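Local atomic coordinates of fumarylacetoacetate hydrolase (Burkholderia xenovorans, PDB entry 5TI1), a protein that probably catalyses the hydrolysis of fumarylacetoacetate to fumarate and acetoacetate, the last step of phenylalanine and tyrosine breakdown, using a bound magnesium ion. Residues B[410-422]-B[431-443]. Numbering follows the deposited sequence.
Sequences FIEDGDELTLAGW and GFGVCAGEILPAL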
loop_
_atom_site.group_PDB
_atom_site.type_symbol
_atom_site.label_atom_id
_atom_site.label_comp_id
_atom_site.label_asym_id
_atom_site.label_seq_id
_atom_site.Cartn_x
_atom_site.Cartn_y
_atom_site.Cartn_z
ATOM N N PHE B 410 -7.526 -12.202 -25.403
ATOM C CA PHE B 410 -6.714 -11.615 -24.345
ATOM C C PHE B 410 -5.255 -11.563 -24.801
ATOM O O PHE B 410 -4.923 -11.948 -25.925
ATOM C CB PHE B 410 -6.918 -12.382 -23.033
ATOM C CG PHE B 410 -8.286 -12.184 -22.445
ATOM C CD1 PHE B 410 -8.567 -11.068 -21.662
ATOM C CD2 PHE B 410 -9.309 -13.075 -22.722
ATOM C CE1 PHE B 410 -9.842 -10.862 -21.137
ATOM C CE2 PHE B 410 -10.580 -12.883 -22.210
ATOM C CZ PHE B 410 -10.854 -11.771 -21.411
ATOM N N ILE B 411 -4.388 -11.037 -23.930
ATOM C CA ILE B 411 -2.995 -10.803 -24.300
ATOM C C ILE B 411 -2.234 -12.122 -24.391
ATOM O O ILE B 411 -2.386 -13.014 -23.547
ATOM C CB ILE B 411 -2.317 -9.865 -23.290
ATOM C CG1 ILE B 411 -3.013 -8.500 -23.235
ATOM C CG2 ILE B 411 -0.844 -9.688 -23.640
ATOM C CD1 ILE B 411 -2.592 -7.691 -22.012
ATOM N N GLU B 412 -1.383 -12.237 -25.396
ATOM C CA GLU B 412 -0.582 -13.432 -25.597
ATOM C C GLU B 412 0.886 -13.136 -25.306
ATOM O O GLU B 412 1.304 -11.974 -25.231
ATOM C CB GLU B 412 -0.796 -13.975 -27.020
ATOM C CG GLU B 412 -1.928 -14.988 -27.039
ATOM C CD GLU B 412 -2.717 -14.987 -28.310
ATOM O OE1 GLU B 412 -3.878 -15.448 -28.278
ATOM O OE2 GLU B 412 -2.184 -14.536 -29.344
ATOM N N ASP B 413 1.653 -14.210 -25.088
ATOM C CA ASP B 413 3.066 -14.076 -24.762
ATOM C C ASP B 413 3.807 -13.374 -25.894
ATOM O O ASP B 413 3.548 -13.621 -27.074
ATOM C CB ASP B 413 3.684 -15.451 -24.495
ATOM C CG ASP B 413 3.168 -16.098 -23.208
ATOM O OD1 ASP B 413 2.492 -15.423 -22.397
ATOM O OD2 ASP B 413 3.458 -17.294 -23.001
ATOM N N GLY B 414 4.723 -12.479 -25.526
ATOM C CA GLY B 414 5.449 -11.694 -26.498
ATOM C C GLY B 414 4.706 -10.487 -27.051
ATOM O O GLY B 414 5.308 -9.714 -27.812
ATOM N N ASP B 415 3.423 -10.313 -26.730
ATOM C CA ASP B 415 2.712 -9.081 -27.079
ATOM C C ASP B 415 3.259 -7.903 -26.279
ATOM O O ASP B 415 3.464 -8.000 -25.063
ATOM C CB ASP B 415 1.217 -9.197 -26.777
ATOM C CG ASP B 415 0.477 -10.147 -27.693
ATOM O OD1 ASP B 415 1.074 -10.700 -28.651
ATOM O OD2 ASP B 415 -0.739 -10.323 -27.442
ATOM N N GLU B 416 3.458 -6.773 -26.949
ATOM C CA GLU B 416 3.806 -5.529 -26.273
ATOM C C GLU B 416 2.588 -4.611 -26.274
ATOM O O GLU B 416 1.992 -4.360 -27.326
ATOM C CB GLU B 416 5.003 -4.836 -26.936
ATOM C CG GLU B 416 5.402 -3.514 -26.257
ATOM C CD GLU B 416 6.656 -2.872 -26.855
ATOM O OE1 GLU B 416 6.693 -2.626 -28.088
ATOM O OE2 GLU B 416 7.601 -2.601 -26.080
ATOM N N LEU B 417 2.213 -4.125 -25.096
ATOM C CA LEU B 417 1.051 -3.258 -24.931
ATOM C C LEU B 417 1.546 -1.859 -24.603
ATOM O O LEU B 417 2.309 -1.685 -23.644
ATOM C CB LEU B 417 0.124 -3.784 -23.832
ATOM C CG LEU B 417 -0.878 -4.879 -24.229
ATOM C CD1 LEU B 417 -1.970 -4.297 -25.119
ATOM C CD2 LEU B 417 -0.231 -6.103 -24.891
ATOM N N THR B 418 1.125 -0.868 -25.397
ATOM C CA THR B 418 1.609 0.500 -25.240
ATOM C C THR B 418 0.444 1.465 -25.077
ATOM O O THR B 418 -0.357 1.644 -26.003
ATOM C CB THR B 418 2.478 0.919 -26.426
ATOM O OG1 THR B 418 3.535 -0.036 -26.614
ATOM C CG2 THR B 418 3.088 2.279 -26.158
ATOM N N LEU B 419 0.382 2.118 -23.924
ATOM C CA LEU B 419 -0.544 3.224 -23.684
ATOM C C LEU B 419 0.112 4.538 -24.078
ATOM O O LEU B 419 1.300 4.755 -23.813
ATOM C CB LEU B 419 -0.943 3.298 -22.206
ATOM C CG LEU B 419 -2.081 2.460 -21.630
ATOM C CD1 LEU B 419 -1.824 1.016 -21.818
ATOM C CD2 LEU B 419 -2.270 2.775 -20.131
ATOM N N ALA B 420 -0.671 5.425 -24.696
ATOM C CA ALA B 420 -0.191 6.741 -25.078
ATOM C C ALA B 420 -1.303 7.753 -24.843
ATOM O O ALA B 420 -2.489 7.411 -24.870
ATOM C CB ALA B 420 0.255 6.786 -26.545
ATOM N N GLY B 421 -0.921 9.006 -24.636
ATOM C CA GLY B 421 -1.904 10.021 -24.303
ATOM C C GLY B 421 -1.393 11.417 -24.543
ATOM O O GLY B 421 -0.203 11.698 -24.380
ATOM N N TRP B 422 -2.319 12.312 -24.900
ATOM C CA TRP B 422 -1.979 13.715 -25.063
ATOM C C TRP B 422 -3.243 14.554 -24.954
ATOM O O TRP B 422 -4.354 14.070 -25.195
ATOM C CB TRP B 422 -1.281 13.977 -26.406
ATOM C CG TRP B 422 -2.049 13.459 -27.565
ATOM C CD1 TRP B 422 -3.033 14.111 -28.267
ATOM C CD2 TRP B 422 -1.907 12.175 -28.168
ATOM N NE1 TRP B 422 -3.515 13.299 -29.257
ATOM C CE2 TRP B 422 -2.836 12.105 -29.223
ATOM C CE3 TRP B 422 -1.086 11.068 -27.911
ATOM C CZ2 TRP B 422 -2.964 10.974 -30.028
ATOM C CZ3 TRP B 422 -1.215 9.949 -28.710
ATOM C CH2 TRP B 422 -2.145 9.910 -29.759
ATOM N N GLY B 431 1.401 16.214 -23.884
ATOM C CA GLY B 431 1.303 14.773 -23.952
ATOM C C GLY B 431 2.026 14.054 -22.821
ATOM O O GLY B 431 2.757 14.655 -22.025
ATOM N N PHE B 432 1.830 12.737 -22.780
ATOM C CA PHE B 432 2.233 11.924 -21.638
ATOM C C PHE B 432 3.344 10.927 -21.952
ATOM O O PHE B 432 3.771 10.188 -21.053
ATOM C CB PHE B 432 1.014 11.180 -21.083
ATOM C CG PHE B 432 0.100 12.040 -20.266
ATOM C CD1 PHE B 432 -0.787 12.904 -20.878
ATOM C CD2 PHE B 432 0.118 11.969 -18.878
ATOM C CE1 PHE B 432 -1.637 13.689 -20.128
ATOM C CE2 PHE B 432 -0.731 12.762 -18.118
ATOM C CZ PHE B 432 -1.606 13.615 -18.741
ATOM N N GLY B 433 3.835 10.884 -23.189
ATOM C CA GLY B 433 4.782 9.820 -23.485
ATOM C C GLY B 433 4.066 8.480 -23.574
ATOM O O GLY B 433 2.894 8.394 -23.957
ATOM N N VAL B 434 4.774 7.410 -23.213
ATOM C CA VAL B 434 4.204 6.080 -23.359
ATOM C C VAL B 434 4.369 5.286 -22.074
ATOM O O VAL B 434 5.289 5.505 -21.277
ATOM C CB VAL B 434 4.803 5.293 -24.550
ATOM C CG1 VAL B 434 4.527 6.014 -25.873
ATOM C CG2 VAL B 434 6.290 5.024 -24.349
ATOM N N CYS B 435 3.447 4.352 -21.891
ATOM C CA CYS B 435 3.410 3.416 -20.782
ATOM C C CYS B 435 3.358 2.020 -21.406
ATOM O O CYS B 435 2.274 1.529 -21.734
ATOM C CB CYS B 435 2.197 3.718 -19.909
ATOM S SG CYS B 435 1.783 2.431 -18.757
ATOM N N ALA B 436 4.526 1.387 -21.583
ATOM C CA ALA B 436 4.645 0.137 -22.328
ATOM C C ALA B 436 5.135 -1.031 -21.471
ATOM O O ALA B 436 5.924 -0.867 -20.537
ATOM C CB ALA B 436 5.612 0.291 -23.519
ATOM N N GLY B 437 4.693 -2.229 -21.839
ATOM C CA GLY B 437 5.234 -3.444 -21.265
ATOM C C GLY B 437 5.037 -4.589 -22.224
ATOM O O GLY B 437 4.065 -4.617 -22.986
ATOM N N GLU B 438 5.962 -5.546 -22.184
ATOM C CA GLU B 438 5.908 -6.719 -23.043
ATOM C C GLU B 438 5.842 -7.966 -22.169
ATOM O O GLU B 438 6.536 -8.059 -21.154
ATOM C CB GLU B 438 7.112 -6.737 -23.992
ATOM C CG GLU B 438 7.117 -7.885 -24.987
ATOM C CD GLU B 438 8.109 -7.671 -26.125
ATOM O OE1 GLU B 438 9.047 -8.470 -26.258
ATOM O OE2 GLU B 438 7.950 -6.690 -26.877
ATOM N N ILE B 439 4.979 -8.910 -22.538
ATOM C CA ILE B 439 4.619 -10.018 -21.657
ATOM C C ILE B 439 5.626 -11.158 -21.809
ATOM O O ILE B 439 5.931 -11.595 -22.927
ATOM C CB ILE B 439 3.191 -10.507 -21.947
ATOM C CG1 ILE B 439 2.177 -9.379 -21.699
ATOM C CG2 ILE B 439 2.881 -11.753 -21.117
ATOM C CD1 ILE B 439 2.322 -8.706 -20.362
ATOM N N LEU B 440 6.157 -11.637 -20.670
ATOM C CA LEU B 440 7.028 -12.803 -20.642
ATOM C C LEU B 440 6.220 -14.061 -20.342
ATOM O O LEU B 440 5.224 -14.002 -19.613
ATOM C CB LEU B 440 8.111 -12.629 -19.589
ATOM C CG LEU B 440 8.939 -11.355 -19.766
ATOM C CD1 LEU B 440 10.028 -11.277 -18.708
ATOM C CD2 LEU B 440 9.534 -11.307 -21.172
ATOM N N PRO B 441 6.620 -15.205 -20.909
ATOM C CA PRO B 441 5.914 -16.458 -20.620
ATOM C C PRO B 441 5.904 -16.752 -19.126
ATOM O O PRO B 441 6.826 -16.395 -18.390
ATOM C CB PRO B 441 6.728 -17.510 -21.385
ATOM C CG PRO B 441 7.423 -16.750 -22.441
ATOM C CD PRO B 441 7.717 -15.404 -21.869
ATOM N N ALA B 442 4.837 -17.407 -18.683
ATOM C CA ALA B 442 4.747 -17.791 -17.286
ATOM C C ALA B 442 5.865 -18.769 -16.949
ATOM O O ALA B 442 6.392 -19.468 -17.819
ATOM C CB ALA B 442 3.382 -18.417 -16.981
ATOM N N LEU B 443 6.238 -18.793 -15.672
ATOM C CA LEU B 443 7.276 -19.704 -15.213
ATOM C C LEU B 443 6.790 -21.141 -15.302
ATOM O O LEU B 443 5.615 -21.435 -15.051
ATOM C CB LEU B 443 7.680 -19.370 -13.781
ATOM C CG LEU B 443 8.401 -18.030 -13.644
ATOM C CD1 LEU B 443 8.717 -17.720 -12.183
ATOM C CD2 LEU B 443 9.655 -18.014 -14.509
HETATM O O HOH W 1 3.049 -18.389 -20.639
HETATM O O HOH W 2 1.540 -1.012 -21.026
#
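Ile411 meets Ile439 at about a right angle, its CG2 lying 3.6 Å from CG1 of Ile439; with chi1 at -61° CG1 lies beside the backbone N and CG2 anti to it, which turns that methyl to Ile439. Both side chains also touch strand 223-233, which carries two of the magnesium ligands, Glu226 and Glu228. Asp413 sets its carboxylate against Pro441, OD2 lying 3.5 Å from Pro441 CA, while a water bridges OD2 to Ala442 N and Arg202 forms a salt bridge with OD1. Asp413 is itself part of a type II turn from Glu412 to Asp415, with Gly414 at a positive phi. Here the pairing starts: Gly414 N donates to Ile439 O, and Ile439 N returns a bond to Asp415 O. How a beta hairpin sorts its residues is plain from this point on, as strands 416-424 and 429-440 run antiparallel with side chains alternating between two faces. On one face Glu416 and Glu438 form a non-hydrogen-bonded pair, both extended beyond CG, with OE2 of Glu438 3.5 Å from CB of Glu416. Their carboxylate planes are 67° apart and the OE2 atoms 4.2 Å from each other, a like-charge proximity that the salt bridge from Arg331 to Glu416 OE1 probably eases. Leu417 and Gly437 exchange two backbone bonds. On the face of Glu416 and Glu438, Thr418 splits its branches, OG1 lying 3.7 Å from Ala436 CB and CG2 3.8 Å from Val434 CB. On the face of Leu417, Leu419 touches Cys435, CB to CB 3.9 Å, and reaches Leu227. Toward the hairpin's connecting loop, Gly421 O accepts from Phe432 N (2.8 Å) and lies at the edge of the Phe432 ring, in its plane.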